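Local atomic coordinates of beta-hexosaminidase Amuc_2018 (Akkermansia muciniphila, PDB entry 6JEB), a protein that hydrolyses terminal non-reducing N-acetyl-D-hexosamine residues from N-glycans, chitobiose and related beta-N-acetylhexosaminides, as a glycosyl hydrolase of family 20. Residues L404-L407 with N408-L411; F452-D455 with M456-Q460; G54-G57 with R58-L62; Y350-L353 with D354-Q357. All coordinates share one frame; numbering follows the deposited sequence. Where two conformers were deposited one is given.

Interaction 4 lies nearest to catalysis: Y352 holds the bound acetamide, and Y352, L353 and D354 belong to the substrate site. Interaction 1, at the start of helix 407-414, follows the site residues W400, A401 and E402; its centre is about 14 Å from that of interaction 4, and the side chain of L404 is about 5 Å from that of D354 and about 13 Å from the acetamide. Interaction 2 touches both, since the OH of Y454 packs 3.2 Å from C of L411, and CG of R458 lies 3.5 Å from OE1 of Q357. Interaction 3 stands apart in the other family 20 domain, its centre about 30 Å from those of interactions 1 and 4.

Interaction 1: L404-L407 with N408-L411; sequences LPDL and NHLL
Two N-H groups of H409 converge on one carboxylate oxygen of D406. The backbone N of H409 donates to OD1 of D406 over 2.9 Å, nearly straight at 165°, and ND1 of the ring reaches the same OD1 over 2.9 Å, but from above the carboxylate plane. The aspartate can serve both because its CG stands between its own backbone N and carbonyl carbon (chi1 57°), which folds the short acid back over the first turn. Its other oxygen, OD2, takes a water that also accepts from ND2 of N408.

D406 is thus the N-cap of helix 407-414, which follows strand 392-399 in the catalytic barrel domain; its negative charge probably also suits the positive end of the helix dipole. Regular helical bonds follow, L410 N to D406 O at 2.9 Å and L411 N to L407 O at 2.8 Å.

The remaining contacts are apolar. CD of P405 sits over one face of the imidazole, 4.0 Å from its centroid, a CH-pi contact, while F466 meets the same ring. With an alanine for H409, OD1 of D406 is likely to keep its backbone bond but lose the ring donor, and P405 the imidazole face it packs against. CD1 of L407 packs 3.7 Å from CG of L411, while CD2 of L404 lies 4.0 Å from CB of H409.

Interaction 2: F452-D455 with M456-Q460; sequences FNYD and MERTQ
The Y454 ring presents its CD2-CE2 edge to CG of M456, 4.0 Å from CD2, and its hydroxyl to the guanidinium of R458. NH2 of R458 donates to OH of Y454 over 2.9 Å, a bent bond (130°), with the two flat groups nearly perpendicular. The arginine comes back to this point because its chain bends at chi2 (-64°), which also lets NH1 give hydrogen bonds to two backbone carbonyls: O of D455 at 3.1 Å, met in the carbonyl plane on a lone pair, and O of E457 at 2.8 Å, met from above. A guanidinium, with several N-H groups, suits a place where two carbonyls and a hydroxyl lie within its reach. Both carbonyls and the tyrosine hydroxyl would probably lose these donors if an alanine replaced R458, and the chain after helix 434-452 would be less firmly held. Y412 makes a cation-pi contact with R458.

Alongside, OD1 of D455 accepts from the backbone N of E457 at 2.9 Å. OD2 of D455 stands 4.5 Å from OE1 of E457, and the salt bridge of R445 to D455 would probably ease these like charges.

Interaction 3: G54-G57 with R58-L62; sequences GREG and RIYGL
The hydroxyl of Y60 donates to OE2 of E56 over only 2.6 Å, the shortest polar bond of this helical turn, and the acid accepts it on the lone pair facing away from its other oxygen. R93 gives a further hydrogen bond to the same phenolic oxygen, so the hydroxyl works as acceptor and donor at once; the nearby positive charge would probably strengthen its donation to the glutamate. E56 reaches so far because its chain is extended, with CG anti to the backbone N (chi1 -178°) and the next torsion also straight. Its CG then lies 3.3 Å from CE2 of Y60, and the carboxylate is turned 60° from the ring. The carbonyl O of E56 lies over one face of that ring near its rim, while W426 meets the tyrosine edge-to-face. A large ring with a polar end suits this mostly buried place.

On another side of the helix R55, in one of its two conformers, runs side by side with R58, their NH1 atoms 3.9 Å apart. These like charges would probably be eased by the surroundings: R58 forms a salt bridge with D28, and a water accepts from its NH1 while donating to O of R55. CD1 of L62 packs over the centre of the R58 guanidinium.

Along the backbone, R58 N bonds to G54 O at 3.0 Å and G61 N to G57 O at 2.8 Å. Such i to i+4 bonding, beginning at the N-cap G54, is the opening of an alpha-helix, here helix 55-73 of the family 20 domain 2, which packs beside its mixed sheet.

Interaction 4: Y350-L353 with D354-Q357; sequences YCYL and DFPQ. With ACM (acetamide), chain C.
The substrate pocket of this family 20 enzyme is lined in part by a type I beta turn running from Y352 to F355, in the loop that follows strand 342-345. Its closing bond, F355 N to Y352 O, is long at 3.3 Å, and the donor stands above the carbonyl plane. Y352 OH donates to the acetamide O over 2.7 Å, and that oxygen lies in the plane of the ring, at its edge. Acetamide resembles the acetamido group of the substrate, consistent with the hydroxyl steadying that group in substrate-assisted catalysis; OD2 of D257 is a second partner of the ligand.

F355 holds the inner end of this side chain, an apolar ring whose face supports CB and the ring edge of Y352. CB of Y352 sits over the centre of the phenyl face, 3.9 Å from its centroid and 10° off the normal, a CH-pi contact. The rings form an offset edge-to-face pair, with the planes at 61°. D354, another substrate-binding residue, runs alongside Y352; its buried OD1 has no hydrogen-bonding partner in the model, and may find one in the substrate that the small acetamide does not supply.

W400 meets the Y352 ring; the backbone of L353 is bonded to P398 of strand 392-399, and its side chain touches R417 of helix 417-426.

Interaction 1: L404-L407 with N408-L411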
loop_
_atom_site.group_PDB
_atom_site.type_symbol
_atom_site.label_atom_id
_atom_site.label_comp_id
_atom_site.label_asym_id
_atom_site.label_seq_id
_atom_site.Cartn_x
_atom_site.Cartn_y
_atom_site.Cartn_z
ATOM N N LEU A 404 15.612 3.114 0.423
ATOM C CA LEU A 404 15.028 4.436 0.187
ATOM C C LEU A 404 15.020 5.206 1.500
ATOM O O LEU A 404 14.076 5.088 2.296
ATOM C CB LEU A 404 13.631 4.329 -0.422
ATOM C CG LEU A 404 13.578 3.593 -1.763
ATOM C CD1 LEU A 404 12.131 3.347 -2.198
ATOM C CD2 LEU A 404 14.349 4.357 -2.849
ATOM N N PRO A 405 16.056 6.004 1.770
ATOM C CA PRO A 405 16.264 6.517 3.131
ATOM C C PRO A 405 15.504 7.779 3.505
ATOM O O PRO A 405 15.516 8.136 4.691
ATOM C CB PRO A 405 17.784 6.758 3.172
ATOM C CG PRO A 405 18.129 7.093 1.750
ATOM C CD PRO A 405 17.227 6.228 0.902
ATOM N N ASP A 406 14.853 8.460 2.563
ATOM C CA ASP A 406 14.128 9.683 2.880
ATOM C C ASP A 406 13.006 9.886 1.866
ATOM O O ASP A 406 12.899 9.162 0.872
ATOM C CB ASP A 406 15.074 10.894 2.963
ATOM C CG ASP A 406 15.867 11.121 1.682
ATOM O OD1 ASP A 406 15.387 10.762 0.591
ATOM O OD2 ASP A 406 16.987 11.664 1.771
ATOM N N LEU A 407 12.173 10.899 2.130
ATOM C CA LEU A 407 11.014 11.146 1.274
ATOM C C LEU A 407 11.435 11.472 -0.153
ATOM O O LEU A 407 10.766 11.068 -1.111
ATOM C CB LEU A 407 10.156 12.274 1.852
ATOM C CG LEU A 407 8.924 12.658 1.031
ATOM C CD1 LEU A 407 7.896 11.536 1.071
ATOM C CD2 LEU A 407 8.330 13.963 1.547
ATOM N N ASN A 408 12.536 12.209 -0.318
ATOM C CA ASN A 408 13.016 12.531 -1.658
ATOM C C ASN A 408 13.242 11.261 -2.472
ATOM O O ASN A 408 12.798 11.156 -3.622
ATOM C CB ASN A 408 14.307 13.344 -1.551
ATOM C CG ASN A 408 14.753 13.930 -2.877
ATOM O OD1 ASN A 408 13.936 14.266 -3.737
ATOM N ND2 ASN A 408 16.063 14.069 -3.042
ATOM N N HIS A 409 13.913 10.274 -1.875
ATOM C CA HIS A 409 14.132 9.004 -2.562
ATOM C C HIS A 409 12.827 8.231 -2.736
ATOM O O HIS A 409 12.622 7.576 -3.766
ATOM C CB HIS A 409 15.133 8.159 -1.780
ATOM C CG HIS A 409 16.560 8.556 -1.995
ATOM N ND1 HIS A 409 17.254 9.366 -1.119
ATOM C CD2 HIS A 409 17.429 8.241 -2.982
ATOM C CE1 HIS A 409 18.491 9.528 -1.559
ATOM N NE2 HIS A 409 18.623 8.850 -2.684
ATOM N N LEU A 410 11.955 8.278 -1.726
ATOM C CA LEU A 410 10.693 7.551 -1.783
ATOM C C LEU A 410 9.821 8.050 -2.932
ATOM O O LEU A 410 9.297 7.255 -3.723
ATOM C CB LEU A 410 9.984 7.721 -0.440
ATOM C CG LEU A 410 8.724 6.919 -0.165
ATOM C CD1 LEU A 410 9.052 5.450 -0.246
ATOM C CD2 LEU A 410 8.174 7.266 1.208
ATOM N N LEU A 411 9.636 9.367 -3.023
ATOM C CA LEU A 411 8.813 9.918 -4.092
ATOM C C LEU A 411 9.447 9.686 -5.450
ATOM O O LEU A 411 8.727 9.514 -6.441
ATOM C CB LEU A 411 8.572 11.413 -3.871
ATOM C CG LEU A 411 7.716 11.782 -2.656
ATOM C CD1 LEU A 411 7.640 13.305 -2.522
ATOM C CD2 LEU A 411 6.317 11.163 -2.749
HETATM O O HOH W 1 17.809 12.937 -0.739
#

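Interaction 2: F452-D455 with M456-Q460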
loop_
_atom_site.group_PDB
_atom_site.type_symbol
_atom_site.label_atom_id
_atom_site.label_comp_id
_atom_site.label_asym_id
_atom_site.label_seq_id
_atom_site.Cartn_x
_atom_site.Cartn_y
_atom_site.Cartn_z
ATOM N N PHE A 452 2.650 20.797 -5.649
ATOM C CA PHE A 452 3.442 20.136 -4.623
ATOM C C PHE A 452 4.907 20.532 -4.630
ATOM O O PHE A 452 5.673 20.004 -3.814
ATOM C CB PHE A 452 3.311 18.610 -4.739
ATOM C CG PHE A 452 1.906 18.116 -4.566
ATOM C CD1 PHE A 452 1.294 18.162 -3.323
ATOM C CD2 PHE A 452 1.188 17.617 -5.645
ATOM C CE1 PHE A 452 -0.003 17.715 -3.159
ATOM C CE2 PHE A 452 -0.109 17.165 -5.482
ATOM C CZ PHE A 452 -0.703 17.210 -4.236
ATOM N N ASN A 453 5.314 21.451 -5.509
ATOM C CA ASN A 453 6.716 21.844 -5.637
ATOM C C ASN A 453 7.612 20.621 -5.808
ATOM O O ASN A 453 8.729 20.554 -5.288
ATOM C CB ASN A 453 7.150 22.733 -4.472
ATOM C CG ASN A 453 6.272 23.962 -4.337
ATOM O OD1 ASN A 453 6.039 24.678 -5.313
ATOM N ND2 ASN A 453 5.752 24.195 -3.138
ATOM N N TYR A 454 7.108 19.640 -6.548
ATOM C CA TYR A 454 7.783 18.368 -6.734
ATOM C C TYR A 454 7.853 18.055 -8.222
ATOM O O TYR A 454 6.867 18.229 -8.946
ATOM C CB TYR A 454 7.060 17.225 -5.982
ATOM C CG TYR A 454 7.825 15.952 -6.167
ATOM C CD1 TYR A 454 9.014 15.747 -5.487
ATOM C CD2 TYR A 454 7.412 14.992 -7.083
ATOM C CE1 TYR A 454 9.761 14.613 -5.688
ATOM C CE2 TYR A 454 8.153 13.847 -7.288
ATOM C CZ TYR A 454 9.329 13.671 -6.587
ATOM O OH TYR A 454 10.093 12.562 -6.787
ATOM N N ASP A 455 9.014 17.579 -8.674
ATOM C CA ASP A 455 9.280 17.355 -10.094
ATOM C C ASP A 455 9.244 15.857 -10.388
ATOM O O ASP A 455 10.100 15.102 -9.911
ATOM C CB ASP A 455 10.631 17.948 -10.492
ATOM C CG ASP A 455 10.789 18.073 -12.003
ATOM O OD1 ASP A 455 10.037 17.396 -12.739
ATOM O OD2 ASP A 455 11.659 18.847 -12.456
ATOM N N MET A 456 8.266 15.436 -11.190
ATOM C CA MET A 456 8.119 14.034 -11.565
ATOM C C MET A 456 8.925 13.643 -12.796
ATOM O O MET A 456 8.819 12.495 -13.238
ATOM C CB MET A 456 6.644 13.681 -11.799
ATOM C CG MET A 456 5.777 13.766 -10.563
ATOM S SD MET A 456 4.230 12.832 -10.710
ATOM C CE MET A 456 3.490 13.610 -12.153
ATOM N N GLU A 457 9.710 14.555 -13.370
ATOM C CA GLU A 457 10.533 14.190 -14.517
ATOM C C GLU A 457 11.504 13.081 -14.133
ATOM O O GLU A 457 12.109 13.109 -13.057
ATOM C CB GLU A 457 11.320 15.399 -15.021
ATOM C CG GLU A 457 12.212 15.063 -16.209
ATOM C CD GLU A 457 12.929 16.272 -16.784
ATOM O OE1 GLU A 457 13.593 17.002 -16.020
ATOM O OE2 GLU A 457 12.827 16.491 -18.008
ATOM N N ARG A 458 11.648 12.095 -15.019
ATOM C CA ARG A 458 12.496 10.936 -14.760
ATOM C C ARG A 458 13.488 10.753 -15.898
ATOM O O ARG A 458 13.092 10.611 -17.060
ATOM C CB ARG A 458 11.654 9.670 -14.586
ATOM C CG ARG A 458 10.688 9.756 -13.426
ATOM C CD ARG A 458 11.427 9.869 -12.102
ATOM N NE ARG A 458 10.520 10.038 -10.967
ATOM C CZ ARG A 458 10.358 11.164 -10.269
ATOM N NH1 ARG A 458 11.038 12.268 -10.568
ATOM N NH2 ARG A 458 9.513 11.182 -9.249
ATOM N N THR A 459 14.775 10.769 -15.556
ATOM C CA THR A 459 15.852 10.383 -16.449
ATOM C C THR A 459 16.728 9.414 -15.673
ATOM O O THR A 459 16.640 9.325 -14.445
ATOM C CB THR A 459 16.691 11.600 -16.856
ATOM O OG1 THR A 459 17.353 12.117 -15.695
ATOM C CG2 THR A 459 15.804 12.690 -17.458
ATOM N N GLN A 460 17.574 8.675 -16.390
ATOM C CA GLN A 460 18.429 7.712 -15.706
ATOM C C GLN A 460 19.264 8.387 -14.622
ATOM O O GLN A 460 19.404 7.855 -13.513
ATOM C CB GLN A 460 19.322 6.988 -16.711
ATOM C CG GLN A 460 20.167 5.882 -16.088
ATOM C CD GLN A 460 21.118 5.256 -17.074
ATOM O OE1 GLN A 460 20.820 5.160 -18.263
ATOM N NE2 GLN A 460 22.271 4.824 -16.586
HETATM O O HOH W 2 6.110 17.234 -11.421
HETATM O O HOH W 3 13.887 18.064 -13.816
#

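Interaction 3: G54-G57 with R58-L62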
loop_
_atom_site.group_PDB
_atom_site.type_symbol
_atom_site.label_atom_id
_atom_site.label_comp_id
_atom_site.label_asym_id
_atom_site.label_seq_id
_atom_site.Cartn_x
_atom_site.Cartn_y
_atom_site.Cartn_z
ATOM N N GLY A 54 -22.565 10.085 -2.656
ATOM C CA GLY A 54 -22.228 9.994 -1.247
ATOM C C GLY A 54 -20.924 10.719 -1.013
ATOM O O GLY A 54 -20.313 11.255 -1.943
ATOM N N ARG A 55 -20.488 10.704 0.252
ATOM C CA ARG A 55 -19.291 11.457 0.613
ATOM C C ARG A 55 -18.064 10.961 -0.146
ATOM O O ARG A 55 -17.208 11.767 -0.534
ATOM C CB ARG A 55 -19.062 11.427 2.128
ATOM C CG ARG A 55 -20.174 12.079 2.976
ATOM C CD ARG A 55 -20.245 13.616 2.869
ATOM N NE ARG A 55 -19.109 14.313 3.477
ATOM C CZ ARG A 55 -19.023 15.636 3.617
ATOM N NH1 ARG A 55 -20.008 16.421 3.204
ATOM N NH2 ARG A 55 -17.945 16.179 4.167
ATOM N N GLU A 56 -17.965 9.652 -0.383
ATOM C CA GLU A 56 -16.808 9.109 -1.086
ATOM C C GLU A 56 -16.754 9.613 -2.525
ATOM O O GLU A 56 -15.725 10.139 -2.975
ATOM C CB GLU A 56 -16.834 7.581 -1.041
ATOM C CG GLU A 56 -15.631 6.976 -1.711
ATOM C CD GLU A 56 -15.619 5.455 -1.734
ATOM O OE1 GLU A 56 -16.617 4.804 -1.344
ATOM O OE2 GLU A 56 -14.586 4.901 -2.166
ATOM N N GLY A 57 -17.862 9.470 -3.259
ATOM C CA GLY A 57 -17.908 10.001 -4.612
ATOM C C GLY A 57 -17.639 11.491 -4.665
ATOM O O GLY A 57 -17.030 11.988 -5.620
ATOM N N ARG A 58 -18.103 12.226 -3.649
ATOM C CA ARG A 58 -17.863 13.666 -3.598
ATOM C C ARG A 58 -16.376 13.975 -3.463
ATOM O O ARG A 58 -15.861 14.878 -4.137
ATOM C CB ARG A 58 -18.666 14.299 -2.460
ATOM C CG ARG A 58 -18.508 15.803 -2.372
ATOM C CD ARG A 58 -19.515 16.426 -1.410
ATOM N NE ARG A 58 -19.302 17.864 -1.333
ATOM C CZ ARG A 58 -18.432 18.430 -0.503
ATOM N NH1 ARG A 58 -17.733 17.671 0.341
ATOM N NH2 ARG A 58 -18.264 19.745 -0.511
ATOM N N ILE A 59 -15.671 13.242 -2.598
ATOM C CA ILE A 59 -14.225 13.425 -2.485
ATOM C C ILE A 59 -13.567 13.219 -3.842
ATOM O O ILE A 59 -12.709 14.006 -4.268
ATOM C CB ILE A 59 -13.640 12.480 -1.415
ATOM C CG1 ILE A 59 -14.035 12.954 -0.014
ATOM C CG2 ILE A 59 -12.115 12.378 -1.548
ATOM C CD1 ILE A 59 -13.743 11.951 1.089
ATOM N N TYR A 60 -13.970 12.160 -4.551
ATOM C CA TYR A 60 -13.383 11.900 -5.863
ATOM C C TYR A 60 -13.729 13.000 -6.858
ATOM O O TYR A 60 -12.874 13.418 -7.643
ATOM C CB TYR A 60 -13.816 10.535 -6.401
ATOM C CG TYR A 60 -13.444 9.375 -5.503
ATOM C CD1 TYR A 60 -12.274 9.395 -4.746
ATOM C CD2 TYR A 60 -14.273 8.257 -5.398
ATOM C CE1 TYR A 60 -11.942 8.338 -3.913
ATOM C CE2 TYR A 60 -13.941 7.198 -4.582
ATOM C CZ TYR A 60 -12.780 7.243 -3.835
ATOM O OH TYR A 60 -12.468 6.185 -3.007
ATOM N N GLY A 61 -14.979 13.471 -6.858
ATOM C CA GLY A 61 -15.342 14.545 -7.773
ATOM C C GLY A 61 -14.547 15.809 -7.519
ATOM O O GLY A 61 -14.123 16.492 -8.457
ATOM N N LEU A 62 -14.327 16.133 -6.243
ATOM C CA LEU A 62 -13.499 17.286 -5.907
ATOM C C LEU A 62 -12.044 17.071 -6.315
ATOM O O LEU A 62 -11.359 18.036 -6.672
ATOM C CB LEU A 62 -13.633 17.617 -4.415
ATOM C CG LEU A 62 -15.013 18.118 -3.973
ATOM C CD1 LEU A 62 -15.122 18.184 -2.448
ATOM C CD2 LEU A 62 -15.319 19.475 -4.605
HETATM O O HOH W 4 -17.306 14.660 0.756
#

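Interaction 4: Y350-L353 with D354-Q357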
loop_
_atom_site.group_PDB
_atom_site.type_symbol
_atom_site.label_atom_id
_atom_site.label_comp_id
_atom_site.label_asym_id
_atom_site.label_seq_id
_atom_site.Cartn_x
_atom_site.Cartn_y
_atom_site.Cartn_z
ATOM N N TYR A 350 4.730 -5.606 -11.636
ATOM C CA TYR A 350 4.117 -4.340 -12.021
ATOM C C TYR A 350 4.055 -3.332 -10.882
ATOM O O TYR A 350 4.008 -2.118 -11.127
ATOM C CB TYR A 350 2.669 -4.572 -12.471
ATOM C CG TYR A 350 2.517 -5.459 -13.676
ATOM C CD1 TYR A 350 2.380 -6.834 -13.535
ATOM C CD2 TYR A 350 2.500 -4.923 -14.958
ATOM C CE1 TYR A 350 2.240 -7.654 -14.633
ATOM C CE2 TYR A 350 2.353 -5.739 -16.071
ATOM C CZ TYR A 350 2.224 -7.102 -15.900
ATOM O OH TYR A 350 2.085 -7.921 -16.995
ATOM N N CYS A 351 4.014 -3.818 -9.637
ATOM C CA CYS A 351 3.560 -3.009 -8.512
ATOM C C CYS A 351 4.621 -2.750 -7.465
ATOM O O CYS A 351 4.359 -1.984 -6.527
ATOM C CB CYS A 351 2.378 -3.688 -7.803
ATOM S SG CYS A 351 0.959 -3.996 -8.859
ATOM N N TYR A 352 5.790 -3.375 -7.577
ATOM C CA TYR A 352 6.852 -3.209 -6.588
ATOM C C TYR A 352 7.652 -1.975 -6.986
ATOM O O TYR A 352 8.542 -2.040 -7.839
ATOM C CB TYR A 352 7.687 -4.486 -6.485
ATOM C CG TYR A 352 7.154 -5.425 -5.425
ATOM C CD1 TYR A 352 5.778 -5.563 -5.220
ATOM C CD2 TYR A 352 8.015 -6.170 -4.620
ATOM C CE1 TYR A 352 5.275 -6.409 -4.241
ATOM C CE2 TYR A 352 7.523 -7.021 -3.640
ATOM C CZ TYR A 352 6.151 -7.129 -3.450
ATOM O OH TYR A 352 5.661 -7.949 -2.461
ATOM N N LEU A 353 7.326 -0.838 -6.369
ATOM C CA LEU A 353 7.901 0.429 -6.798
ATOM C C LEU A 353 9.267 0.697 -6.183
ATOM O O LEU A 353 9.864 1.746 -6.466
ATOM C CB LEU A 353 6.923 1.582 -6.549
ATOM C CG LEU A 353 5.554 1.360 -7.212
ATOM C CD1 LEU A 353 4.662 2.590 -7.072
ATOM C CD2 LEU A 353 5.694 0.941 -8.694
ATOM N N ASP A 354 9.783 -0.223 -5.365
ATOM C CA ASP A 354 11.187 -0.142 -4.988
ATOM C C ASP A 354 12.112 -0.484 -6.154
ATOM O O ASP A 354 13.284 -0.098 -6.126
ATOM C CB ASP A 354 11.475 -1.022 -3.760
ATOM C CG ASP A 354 11.025 -2.473 -3.935
ATOM O OD1 ASP A 354 9.951 -2.717 -4.528
ATOM O OD2 ASP A 354 11.743 -3.380 -3.450
ATOM N N PHE A 355 11.610 -1.176 -7.178
ATOM C CA PHE A 355 12.459 -1.561 -8.299
ATOM C C PHE A 355 12.781 -0.323 -9.138
ATOM O O PHE A 355 11.985 0.618 -9.193
ATOM C CB PHE A 355 11.750 -2.595 -9.183
ATOM C CG PHE A 355 11.480 -3.936 -8.510
ATOM C CD1 PHE A 355 11.907 -4.207 -7.215
ATOM C CD2 PHE A 355 10.785 -4.922 -9.195
ATOM C CE1 PHE A 355 11.650 -5.446 -6.614
ATOM C CE2 PHE A 355 10.522 -6.159 -8.607
ATOM C CZ PHE A 355 10.957 -6.420 -7.314
ATOM N N PRO A 356 13.949 -0.287 -9.789
ATOM C CA PRO A 356 14.298 0.891 -10.597
ATOM C C PRO A 356 13.340 1.057 -11.769
ATOM O O PRO A 356 12.854 0.081 -12.345
ATOM C CB PRO A 356 15.724 0.585 -11.077
ATOM C CG PRO A 356 15.820 -0.920 -11.045
ATOM C CD PRO A 356 14.989 -1.332 -9.848
ATOM N N GLN A 357 13.066 2.319 -12.123
ATOM C CA GLN A 357 12.114 2.601 -13.193
ATOM C C GLN A 357 12.768 2.846 -14.546
ATOM O O GLN A 357 12.071 2.809 -15.566
ATOM C CB GLN A 357 11.207 3.779 -12.833
ATOM C CG GLN A 357 11.892 5.140 -12.776
ATOM C CD GLN A 357 11.149 6.070 -11.842
ATOM O OE1 GLN A 357 10.082 6.574 -12.181
ATOM N NE2 GLN A 357 11.687 6.265 -10.640
HETATM C C1 ACM C . 7.174 -9.224 0.261
HETATM O O ACM C . 7.568 -8.781 -0.770
HETATM N N ACM C . 8.132 -9.717 1.199
HETATM C C2 ACM C . 5.704 -9.304 0.635
#